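PDB 4PFZ: 5-carboxymethyl-2-hydroxymuconate delta-isomerase from Mycobacterium smegmatis, which catalyses the isomerisation of 5-carboxymethyl-2-hydroxymuconate and belongs to the metal-binding fumarylacetoacetate hydrolase family. Local coordinates for the interface of chains A and B. Residues are numbered along the deposited sequence; one frame, centred on the assembly and turned at random. Chains: chain A/B, 5-carboxymethyl-2-hydroxymuconate delta-isomerase.

Contact 1: the interface of chains A and B. Residues chain A 59, 84-86, 213-215; chain B 86-88, 90, 156, 160-162.
The thioether of B:Met156 sits at the heart of this patch of the two-chain interface, wedged between strand 84-87 of chain A and the loop after helix 203-213. Its CG lies anti to the backbone N (chi1 -165°), and bends at chi2 and chi3 curl the tip against chain A. The methyl CE rests on the backbone of A:Phe85, 3.7 Å from its CA, and also touches CG1 and CD1 of A:Ile84. Higher up the chain, B:Met156 CG meets the branch point CG of A:Leu86 at 3.6 Å, the two side chains crossing at about a right angle. A:Met214 comes from the other flank, also nearly perpendicular: its CG takes the crowded position between backbone N and carbonyl carbon (chi1 64°), and its methyl CE ends 3.6 Å from B:Met156 SD. A:Leu86 spreads further, CD1 reaching B:Leu86 CB and, at 3.9 Å, the ring carbon CD of B:Pro88. This sulphur-rich, largely apolar packing is the tight part.

The other side is polar and partly watered. The carboxylate of B:Asp162 clasps A:Thr215 with both oxygens, each using its syn lone pair: OD1 takes the backbone N-H over 3.1 Å in a nearly straight bond (167° at H), and OD2 takes the hydroxyl OG1 over 2.6 Å. This double grip should fix the carboxylate's rotation. The ammonium NZ of A:Lys59 bonds in the carbonyl plane to A:Thr215 O, 2.9 Å away, bracing the loop from behind. Beside the clasp the fit loosens: A:Val213 O meets B:Asp162 N directly only in a weak bond, 3.4 Å long, and water 1 bridges the same two atoms. A:Val213 CG1 lies over the rim of one face of the B:His161 ring. Together, the apolar wedge and the carboxylate clasp pin the two subunits together in what is plausibly the functional dimer.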
ATOM      1  N   LYS A  59      -4.235  -4.260   1.361  1.00 12.30           N
ATOM      2  CA  LYS A  59      -4.139  -2.951   0.750  1.00 13.95           C
ATOM      3  C   LYS A  59      -5.508  -2.356   0.512  1.00 16.01           C
ATOM      4  O   LYS A  59      -6.534  -3.053   0.458  1.00 13.71           O
ATOM      5  CB  LYS A  59      -3.357  -2.993  -0.583  1.00 15.60           C
ATOM      6  CG  LYS A  59      -3.839  -3.998  -1.622  1.00 18.75           C
ATOM      7  CD  LYS A  59      -2.855  -4.061  -2.806  1.00 24.46           C
ATOM      8  CE  LYS A  59      -3.229  -5.110  -3.848  1.00 15.73           C
ATOM      9  NZ  LYS A  59      -3.206  -6.505  -3.302  1.00 13.78           N
ATOM     10  N   ILE A  84      -6.846   5.397 -10.066  1.00 18.62           N
ATOM     11  CA  ILE A  84      -6.733   4.753  -8.768  1.00 14.41           C
ATOM     12  C   ILE A  84      -5.449   5.141  -8.056  1.00 22.55           C
ATOM     13  O   ILE A  84      -4.461   5.556  -8.678  1.00 22.41           O
ATOM     14  CB  ILE A  84      -6.818   3.224  -8.889  1.00 20.19           C
ATOM     15  CG1 ILE A  84      -5.832   2.701  -9.943  1.00 19.76           C
ATOM     16  CG2 ILE A  84      -8.243   2.795  -9.266  1.00 18.03           C
ATOM     17  CD1 ILE A  84      -5.744   1.176  -9.979  1.00 19.11           C
ATOM     18  N   PHE A  85      -5.494   5.014  -6.733  1.00 15.35           N
ATOM     19  CA  PHE A  85      -4.352   5.257  -5.860  1.00 12.99           C
ATOM     20  C   PHE A  85      -4.486   4.374  -4.626  1.00 19.47           C
ATOM     21  O   PHE A  85      -5.471   3.649  -4.464  1.00 18.84           O
ATOM     22  CB  PHE A  85      -4.269   6.737  -5.473  1.00 15.03           C
ATOM     23  CG  PHE A  85      -5.496   7.240  -4.748  1.00 27.72           C
ATOM     24  CD1 PHE A  85      -6.587   7.714  -5.456  1.00 24.37           C
ATOM     25  CD2 PHE A  85      -5.554   7.225  -3.362  1.00 31.33           C
ATOM     26  CE1 PHE A  85      -7.722   8.172  -4.794  1.00 26.01           C
ATOM     27  CE2 PHE A  85      -6.689   7.672  -2.701  1.00 30.33           C
ATOM     28  CZ  PHE A  85      -7.768   8.146  -3.419  1.00 22.96           C
ATOM     29  N   LEU A  86      -3.488   4.435  -3.757  1.00 15.49           N
ATOM     30  CA  LEU A  86      -3.450   3.587  -2.584  1.00 14.37           C
ATOM     31  C   LEU A  86      -3.545   4.380  -1.298  1.00 15.24           C
ATOM     32  O   LEU A  86      -3.009   5.491  -1.200  1.00 16.37           O
ATOM     33  CB  LEU A  86      -2.149   2.779  -2.540  1.00 14.88           C
ATOM     34  CG  LEU A  86      -1.965   1.645  -3.540  1.00 15.93           C
ATOM     35  CD1 LEU A  86      -0.552   1.081  -3.419  1.00 13.96           C
ATOM     36  CD2 LEU A  86      -2.984   0.558  -3.263  1.00 17.40           C
ATOM     37  N   VAL A 213      -4.259  -4.310 -13.114  1.00 15.90           N
ATOM     38  CA  VAL A 213      -2.984  -3.736 -12.695  1.00 14.99           C
ATOM     39  C   VAL A 213      -2.285  -4.632 -11.685  1.00 20.22           C
ATOM     40  O   VAL A 213      -1.107  -4.934 -11.823  1.00 18.22           O
ATOM     41  CB  VAL A 213      -3.167  -2.341 -12.064  1.00 16.14           C
ATOM     42  CG1 VAL A 213      -1.819  -1.799 -11.572  1.00 19.54           C
ATOM     43  CG2 VAL A 213      -3.817  -1.380 -13.091  1.00 17.91           C
ATOM     44  N   MET A 214      -3.015  -5.040 -10.653  1.00 14.27           N
ATOM     45  CA  MET A 214      -2.408  -5.758  -9.551  1.00 14.02           C
ATOM     46  C   MET A 214      -3.249  -6.934  -9.089  1.00 15.62           C
ATOM     47  O   MET A 214      -4.478  -6.886  -9.120  1.00 13.42           O
ATOM     48  CB  MET A 214      -2.177  -4.809  -8.370  1.00 18.40           C
ATOM     49  CG  MET A 214      -3.454  -4.238  -7.769  1.00 17.33           C
ATOM     50  SD  MET A 214      -3.171  -2.878  -6.570  1.00 22.24           S
ATOM     51  CE  MET A 214      -2.500  -1.633  -7.659  1.00 23.94           C
ATOM     52  N   THR A 215      -2.576  -7.988  -8.651  1.00 16.76           N
ATOM     53  CA  THR A 215      -3.251  -9.057  -7.928  1.00 17.76           C
ATOM     54  C   THR A 215      -3.960  -8.509  -6.693  1.00 14.67           C
ATOM     55  O   THR A 215      -3.399  -7.722  -5.948  1.00 13.10           O
ATOM     56  CB  THR A 215      -2.269 -10.148  -7.523  1.00 21.51           C
ATOM     57  OG1 THR A 215      -1.671 -10.661  -8.715  1.00 18.20           O
ATOM     58  CG2 THR A 215      -2.999 -11.296  -6.812  1.00 28.29           C
TER
ATOM     59  N   LEU B  86       3.030   5.272  -2.684  1.00 13.44           N
ATOM     60  CA  LEU B  86       3.012   3.854  -2.329  1.00 12.83           C
ATOM     61  C   LEU B  86       3.092   2.970  -3.574  1.00 15.25           C
ATOM     62  O   LEU B  86       2.523   3.302  -4.606  1.00 18.15           O
ATOM     63  CB  LEU B  86       1.729   3.504  -1.551  1.00 13.58           C
ATOM     64  CG  LEU B  86       1.645   4.032  -0.124  1.00 15.50           C
ATOM     65  CD1 LEU B  86       0.235   3.828   0.424  1.00 15.96           C
ATOM     66  CD2 LEU B  86       2.686   3.342   0.767  1.00 14.44           C
ATOM     67  N   LYS B  87       3.810   1.859  -3.459  1.00 11.50           N
ATOM     68  CA  LYS B  87       3.738   0.767  -4.436  1.00 15.75           C
ATOM     69  C   LYS B  87       3.131  -0.409  -3.690  1.00 12.61           C
ATOM     70  O   LYS B  87       3.445  -0.621  -2.523  1.00 18.83           O
ATOM     71  CB  LYS B  87       5.123   0.438  -5.011  1.00 16.21           C
ATOM     72  CG  LYS B  87       5.719   1.560  -5.854  1.00 15.41           C
ATOM     73  CD  LYS B  87       7.208   1.316  -6.217  1.00 14.75           C
ATOM     74  CE  LYS B  87       7.437   0.112  -7.139  1.00 15.83           C
ATOM     75  NZ  LYS B  87       7.297   0.441  -8.597  1.00 17.98           N
ATOM     76  N   PRO B  88       2.189  -1.135  -4.320  1.00 10.92           N
ATOM     77  CA  PRO B  88       1.613  -2.280  -3.617  1.00 13.55           C
ATOM     78  C   PRO B  88       2.612  -3.398  -3.414  1.00 12.65           C
ATOM     79  O   PRO B  88       3.458  -3.600  -4.272  1.00 16.32           O
ATOM     80  CB  PRO B  88       0.487  -2.736  -4.553  1.00 11.64           C
ATOM     81  CG  PRO B  88       0.985  -2.373  -5.935  1.00 10.89           C
ATOM     82  CD  PRO B  88       1.779  -1.081  -5.738  1.00 14.80           C
ATOM     83  N   THR B  90       2.205  -6.370  -3.786  1.00 12.76           N
ATOM     84  CA  THR B  90       2.053  -7.336  -4.890  1.00 11.48           C
ATOM     85  C   THR B  90       2.979  -7.081  -6.071  1.00 14.96           C
ATOM     86  O   THR B  90       3.166  -7.956  -6.942  1.00 14.72           O
ATOM     87  CB  THR B  90       0.612  -7.359  -5.408  1.00 13.78           C
ATOM     88  OG1 THR B  90       0.115  -6.023  -5.493  1.00 15.12           O
ATOM     89  CG2 THR B  90      -0.260  -8.169  -4.460  1.00 16.59           C
ATOM     90  N   MET B 156       0.493   5.875  -9.047  1.00 14.97           N
ATOM     91  CA  MET B 156       0.325   4.556  -8.450  1.00 14.13           C
ATOM     92  C   MET B 156       0.172   3.452  -9.515  1.00 15.85           C
ATOM     93  O   MET B 156       0.901   2.468  -9.467  1.00 18.95           O
ATOM     94  CB  MET B 156      -0.884   4.535  -7.501  1.00 13.71           C
ATOM     95  CG  MET B 156      -0.906   3.318  -6.563  1.00 19.45           C
ATOM     96  SD  MET B 156      -1.498   1.791  -7.340  1.00 22.38           S
ATOM     97  CE  MET B 156      -3.260   2.050  -7.253  1.00 21.73           C
ATOM     98  N   GLY B 160       2.596   0.309 -10.122  1.00 15.97           N
ATOM     99  CA  GLY B 160       1.951  -0.682  -9.276  1.00 14.20           C
ATOM    100  C   GLY B 160       1.676  -2.045  -9.880  1.00 14.00           C
ATOM    101  O   GLY B 160       1.082  -2.905  -9.224  1.00 13.73           O
ATOM    102  N   HIS B 161       2.109  -2.259 -11.119  1.00 13.90           N
ATOM    103  CA  HIS B 161       1.842  -3.545 -11.770  1.00 15.67           C
ATOM    104  C   HIS B 161       2.572  -4.677 -11.060  1.00 19.52           C
ATOM    105  O   HIS B 161       3.566  -4.446 -10.389  1.00 17.72           O
ATOM    106  CB  HIS B 161       2.255  -3.491 -13.241  1.00 17.59           C
ATOM    107  CG  HIS B 161       1.465  -2.512 -14.043  1.00 20.48           C
ATOM    108  ND1 HIS B 161       0.303  -2.859 -14.697  1.00 22.32           N
ATOM    109  CD2 HIS B 161       1.654  -1.194 -14.283  1.00 18.39           C
ATOM    110  CE1 HIS B 161      -0.192  -1.796 -15.308  1.00 25.12           C
ATOM    111  NE2 HIS B 161       0.613  -0.773 -15.078  1.00 20.01           N
ATOM    112  N   ASP B 162       2.069  -5.903 -11.183  1.00 16.99           N
ATOM    113  CA  ASP B 162       2.819  -7.037 -10.642  1.00 17.67           C
ATOM    114  C   ASP B 162       4.223  -7.044 -11.286  1.00 15.00           C
ATOM    115  O   ASP B 162       4.379  -6.764 -12.492  1.00 18.85           O
ATOM    116  CB  ASP B 162       2.101  -8.382 -10.897  1.00 17.82           C
ATOM    117  CG  ASP B 162       0.800  -8.564 -10.082  1.00 19.08           C
ATOM    118  OD1 ASP B 162       0.423  -7.711  -9.245  1.00 15.18           O
ATOM    119  OD2 ASP B 162       0.125  -9.598 -10.298  1.00 23.98           O
TER
HETATM  120  O   HOH W   1       0.151  -7.025 -13.214  1.00 35.79           O

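Contact 2: the interface of chains A and B. Residues chain A 152-157; chain B 83-85, 154-155.
Water 2 is the best-held polar atom, with four protein partners: the carboxylate oxygen A:Asp152 OD2, the carbonyls A:Gln154 O and B:Ile84 O, and the backbone N-H of A:Arg157. B:Ile84 O is 2.7 Å from the water, and A:Arg157 N points almost straight at it (170° at H), so one water ties a chain A turn to a chain B strand. A:Asp152 OD2 also meets water 3, which continues to B:Ile84 N. The carboxylate itself is positioned by A:Arg157, whose guanidinium grips side-on: NE to OD2 over 2.9 Å and NH2 to OD1, both nitrogens approaching from above the carboxylate plane. The neighbouring guanidinium probably favours an ionised A:Asp152.

Beside this, two glutamines are exchanged between the chains. A:Gln154 has CG beside the backbone N, anti to the carbonyl carbon (chi1 -62°), and a bend at chi2 lays its amide over one face of the B:Trp155 indole, planes 16° apart. Its CD stands 3.4 Å from B:Trp155 CD2, while OE1 takes B:Trp155 N on an in-plane lone pair at 2.9 Å. B:Gln154 repeats this on A:Trp155, its OE1 2.8 Å from A:Trp155 N; its NE2 also donates to A:Gly153 O, which lies in the plane of the amide, at 3.1 Å. Stack and bonds together should fix the rotation of each amide and keep it lying flat on the indole. Apolar filling comes from the methyl A:Met156 CE, 3.6 Å from B:Ile84 CG1, and from B:Val83 CG1 against A:Gln154 CG. The site lies where the turn between helices 146-152 and 156-159 meets its symmetry mate and the start of the partner's strand 84-87.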
ATOM      1  N   ASP A 152       1.323  18.355  -2.836  1.00 25.47           N
ATOM      2  CA  ASP A 152       2.103  17.191  -3.250  1.00 29.33           C
ATOM      3  C   ASP A 152       1.880  16.742  -4.689  1.00 27.31           C
ATOM      4  O   ASP A 152       2.739  16.070  -5.264  1.00 26.98           O
ATOM      5  CB  ASP A 152       1.802  15.994  -2.340  1.00 31.27           C
ATOM      6  CG  ASP A 152       2.483  16.092  -0.990  1.00 35.07           C
ATOM      7  OD1 ASP A 152       2.911  17.206  -0.603  1.00 33.50           O
ATOM      8  OD2 ASP A 152       2.578  15.047  -0.314  1.00 33.61           O
ATOM      9  N   GLY A 153       0.734  17.082  -5.269  1.00 27.87           N
ATOM     10  CA  GLY A 153       0.381  16.509  -6.555  1.00 33.70           C
ATOM     11  C   GLY A 153      -0.089  15.076  -6.368  1.00 22.00           C
ATOM     12  O   GLY A 153      -1.238  14.764  -6.659  1.00 21.64           O
ATOM     13  N   GLN A 154       0.802  14.211  -5.884  1.00 20.86           N
ATOM     14  CA  GLN A 154       0.439  12.869  -5.457  1.00 21.08           C
ATOM     15  C   GLN A 154      -0.443  12.941  -4.215  1.00 26.03           C
ATOM     16  O   GLN A 154      -0.136  13.668  -3.274  1.00 22.80           O
ATOM     17  CB  GLN A 154       1.691  12.037  -5.169  1.00 22.12           C
ATOM     18  CG  GLN A 154       2.566  11.862  -6.387  1.00 18.81           C
ATOM     19  CD  GLN A 154       1.784  11.299  -7.555  1.00 18.64           C
ATOM     20  OE1 GLN A 154       1.382  10.129  -7.540  1.00 20.36           O
ATOM     21  NE2 GLN A 154       1.544  12.123  -8.561  1.00 22.59           N
ATOM     22  N   TRP A 155      -1.526  12.174  -4.205  1.00 22.13           N
ATOM     23  CA  TRP A 155      -2.518  12.298  -3.139  1.00 22.03           C
ATOM     24  C   TRP A 155      -2.223  11.413  -1.933  1.00 19.99           C
ATOM     25  O   TRP A 155      -2.882  11.520  -0.901  1.00 16.75           O
ATOM     26  CB  TRP A 155      -3.910  11.952  -3.669  1.00 18.44           C
ATOM     27  CG  TRP A 155      -4.375  12.790  -4.809  1.00 23.91           C
ATOM     28  CD1 TRP A 155      -3.931  14.029  -5.167  1.00 27.24           C
ATOM     29  CD2 TRP A 155      -5.392  12.441  -5.742  1.00 27.10           C
ATOM     30  NE1 TRP A 155      -4.623  14.478  -6.264  1.00 31.32           N
ATOM     31  CE2 TRP A 155      -5.520  13.512  -6.643  1.00 29.79           C
ATOM     32  CE3 TRP A 155      -6.204  11.312  -5.912  1.00 28.92           C
ATOM     33  CZ2 TRP A 155      -6.431  13.494  -7.697  1.00 31.76           C
ATOM     34  CZ3 TRP A 155      -7.110  11.298  -6.959  1.00 32.49           C
ATOM     35  CH2 TRP A 155      -7.214  12.381  -7.834  1.00 27.28           C
ATOM     36  N   MET A 156      -1.236  10.530  -2.060  1.00 18.28           N
ATOM     37  CA  MET A 156      -0.981   9.532  -1.035  1.00 14.50           C
ATOM     38  C   MET A 156      -0.841  10.101   0.400  1.00 19.85           C
ATOM     39  O   MET A 156      -1.558   9.681   1.303  1.00 16.91           O
ATOM     40  CB  MET A 156       0.272   8.724  -1.403  1.00 14.10           C
ATOM     41  CG  MET A 156       0.358   7.376  -0.676  1.00 17.08           C
ATOM     42  SD  MET A 156       0.865   7.571   1.061  1.00 23.39           S
ATOM     43  CE  MET A 156       2.580   7.996   0.828  1.00 21.32           C
ATOM     44  N   ARG A 157       0.084  11.034   0.618  1.00 15.92           N
ATOM     45  CA  ARG A 157       0.290  11.569   1.963  0.94 18.96           C
ATOM     46  C   ARG A 157      -0.985  12.187   2.547  1.00 17.61           C
ATOM     47  O   ARG A 157      -1.344  11.901   3.682  1.00 19.08           O
ATOM     48  CB  ARG A 157       1.420  12.613   1.965  0.94 21.44           C
ATOM     49  CG  ARG A 157       1.552  13.359   3.295  0.94 22.12           C
ATOM     50  CD  ARG A 157       2.765  14.309   3.318  0.94 23.45           C
ATOM     51  NE  ARG A 157       2.560  15.519   2.525  0.94 27.78           N
ATOM     52  CZ  ARG A 157       2.506  16.753   3.029  0.94 32.17           C
ATOM     53  NH1 ARG A 157       2.633  16.958   4.337  0.94 30.93           N
ATOM     54  NH2 ARG A 157       2.323  17.789   2.223  0.94 31.57           N
TER
ATOM     55  N   VAL B  83       8.042  14.356  -1.829  1.00 28.06           N
ATOM     56  CA  VAL B  83       6.764  13.831  -2.274  1.00 29.41           C
ATOM     57  C   VAL B  83       6.846  12.310  -2.182  1.00 23.75           C
ATOM     58  O   VAL B  83       7.645  11.676  -2.880  1.00 23.19           O
ATOM     59  CB  VAL B  83       6.416  14.281  -3.716  1.00 33.13           C
ATOM     60  CG1 VAL B  83       5.151  13.580  -4.210  1.00 23.36           C
ATOM     61  CG2 VAL B  83       6.240  15.787  -3.772  1.00 35.87           C
ATOM     62  N   ILE B  84       6.055  11.722  -1.294  1.00 18.72           N
ATOM     63  CA  ILE B  84       6.094  10.272  -1.137  1.00 19.36           C
ATOM     64  C   ILE B  84       4.843   9.622  -1.727  1.00 20.21           C
ATOM     65  O   ILE B  84       3.809  10.271  -1.891  1.00 18.76           O
ATOM     66  CB  ILE B  84       6.267   9.860   0.349  1.00 20.71           C
ATOM     67  CG1 ILE B  84       5.157  10.450   1.215  1.00 24.51           C
ATOM     68  CG2 ILE B  84       7.654  10.282   0.865  1.00 24.72           C
ATOM     69  CD1 ILE B  84       5.122   9.899   2.630  1.00 25.71           C
ATOM     70  N   PHE B  85       4.961   8.351  -2.093  1.00 19.70           N
ATOM     71  CA  PHE B  85       3.833   7.582  -2.622  1.00 19.22           C
ATOM     72  C   PHE B  85       4.003   6.089  -2.286  1.00 16.50           C
ATOM     73  O   PHE B  85       4.982   5.694  -1.656  1.00 17.22           O
ATOM     74  CB  PHE B  85       3.683   7.785  -4.144  1.00 18.09           C
ATOM     75  CG  PHE B  85       4.925   7.426  -4.940  1.00 20.46           C
ATOM     76  CD1 PHE B  85       5.937   8.345  -5.125  1.00 25.85           C
ATOM     77  CD2 PHE B  85       5.065   6.169  -5.501  1.00 26.94           C
ATOM     78  CE1 PHE B  85       7.082   8.022  -5.854  1.00 29.08           C
ATOM     79  CE2 PHE B  85       6.209   5.839  -6.223  1.00 34.07           C
ATOM     80  CZ  PHE B  85       7.211   6.768  -6.404  1.00 31.55           C
ATOM     81  N   GLN B 154      -1.887  10.676 -10.879  1.00 20.04           N
ATOM     82  CA  GLN B 154      -1.405   9.818  -9.803  1.00 18.26           C
ATOM     83  C   GLN B 154      -0.492   8.747 -10.403  1.00 25.56           C
ATOM     84  O   GLN B 154      -0.821   8.157 -11.430  1.00 26.01           O
ATOM     85  CB  GLN B 154      -2.561   9.160  -9.049  1.00 20.94           C
ATOM     86  CG  GLN B 154      -3.509  10.151  -8.410  1.00 23.91           C
ATOM     87  CD  GLN B 154      -2.776  11.123  -7.506  1.00 23.26           C
ATOM     88  OE1 GLN B 154      -2.315  10.749  -6.432  1.00 20.10           O
ATOM     89  NE2 GLN B 154      -2.675  12.379  -7.935  1.00 23.45           N
ATOM     90  N   TRP B 155       0.642   8.496  -9.759  1.00 19.73           N
ATOM     91  CA  TRP B 155       1.659   7.591 -10.309  1.00 17.07           C
ATOM     92  C   TRP B 155       1.460   6.132  -9.921  1.00 16.64           C
ATOM     93  O   TRP B 155       2.188   5.254 -10.400  1.00 18.16           O
ATOM     94  CB  TRP B 155       3.046   8.019  -9.848  1.00 21.79           C
ATOM     95  CG  TRP B 155       3.387   9.449 -10.140  1.00 25.07           C
ATOM     96  CD1 TRP B 155       2.828  10.257 -11.080  1.00 26.56           C
ATOM     97  CD2 TRP B 155       4.371  10.235  -9.467  1.00 26.06           C
ATOM     98  NE1 TRP B 155       3.408  11.506 -11.037  1.00 25.50           N
ATOM     99  CE2 TRP B 155       4.359  11.513 -10.052  1.00 27.17           C
ATOM    100  CE3 TRP B 155       5.257   9.981  -8.417  1.00 30.73           C
ATOM    101  CZ2 TRP B 155       5.198  12.535  -9.623  1.00 28.04           C
ATOM    102  CZ3 TRP B 155       6.087  10.997  -7.993  1.00 30.53           C
ATOM    103  CH2 TRP B 155       6.052  12.258  -8.597  1.00 31.08           C
TER
HETATM  104  O   HOH W   2       1.969  12.218  -1.433  1.00 25.89           O
HETATM  105  O   HOH W   3       4.854  13.898   0.468  1.00 25.90           O

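About 14 Å separates the C-alpha centres of contact 1 and contact 2, neighbouring patches of one two-fold symmetric interface. They share strand 84-87 and Met156 at the start of helix 156-159, with the chains exchanged: contact 1 sets the strand of chain A against B:Met156, whereas contact 2 sets that of chain B against A:Met156. Every element therefore serves twice, once from each subunit. Contact 2 brings the two equivalent turns face to face, while contact 1 extends outward to the loop following helix 203-213. The arrangement forms a seam joining the subunits, consistent with a dimer, although the crystal structure alone does not show its state in solution.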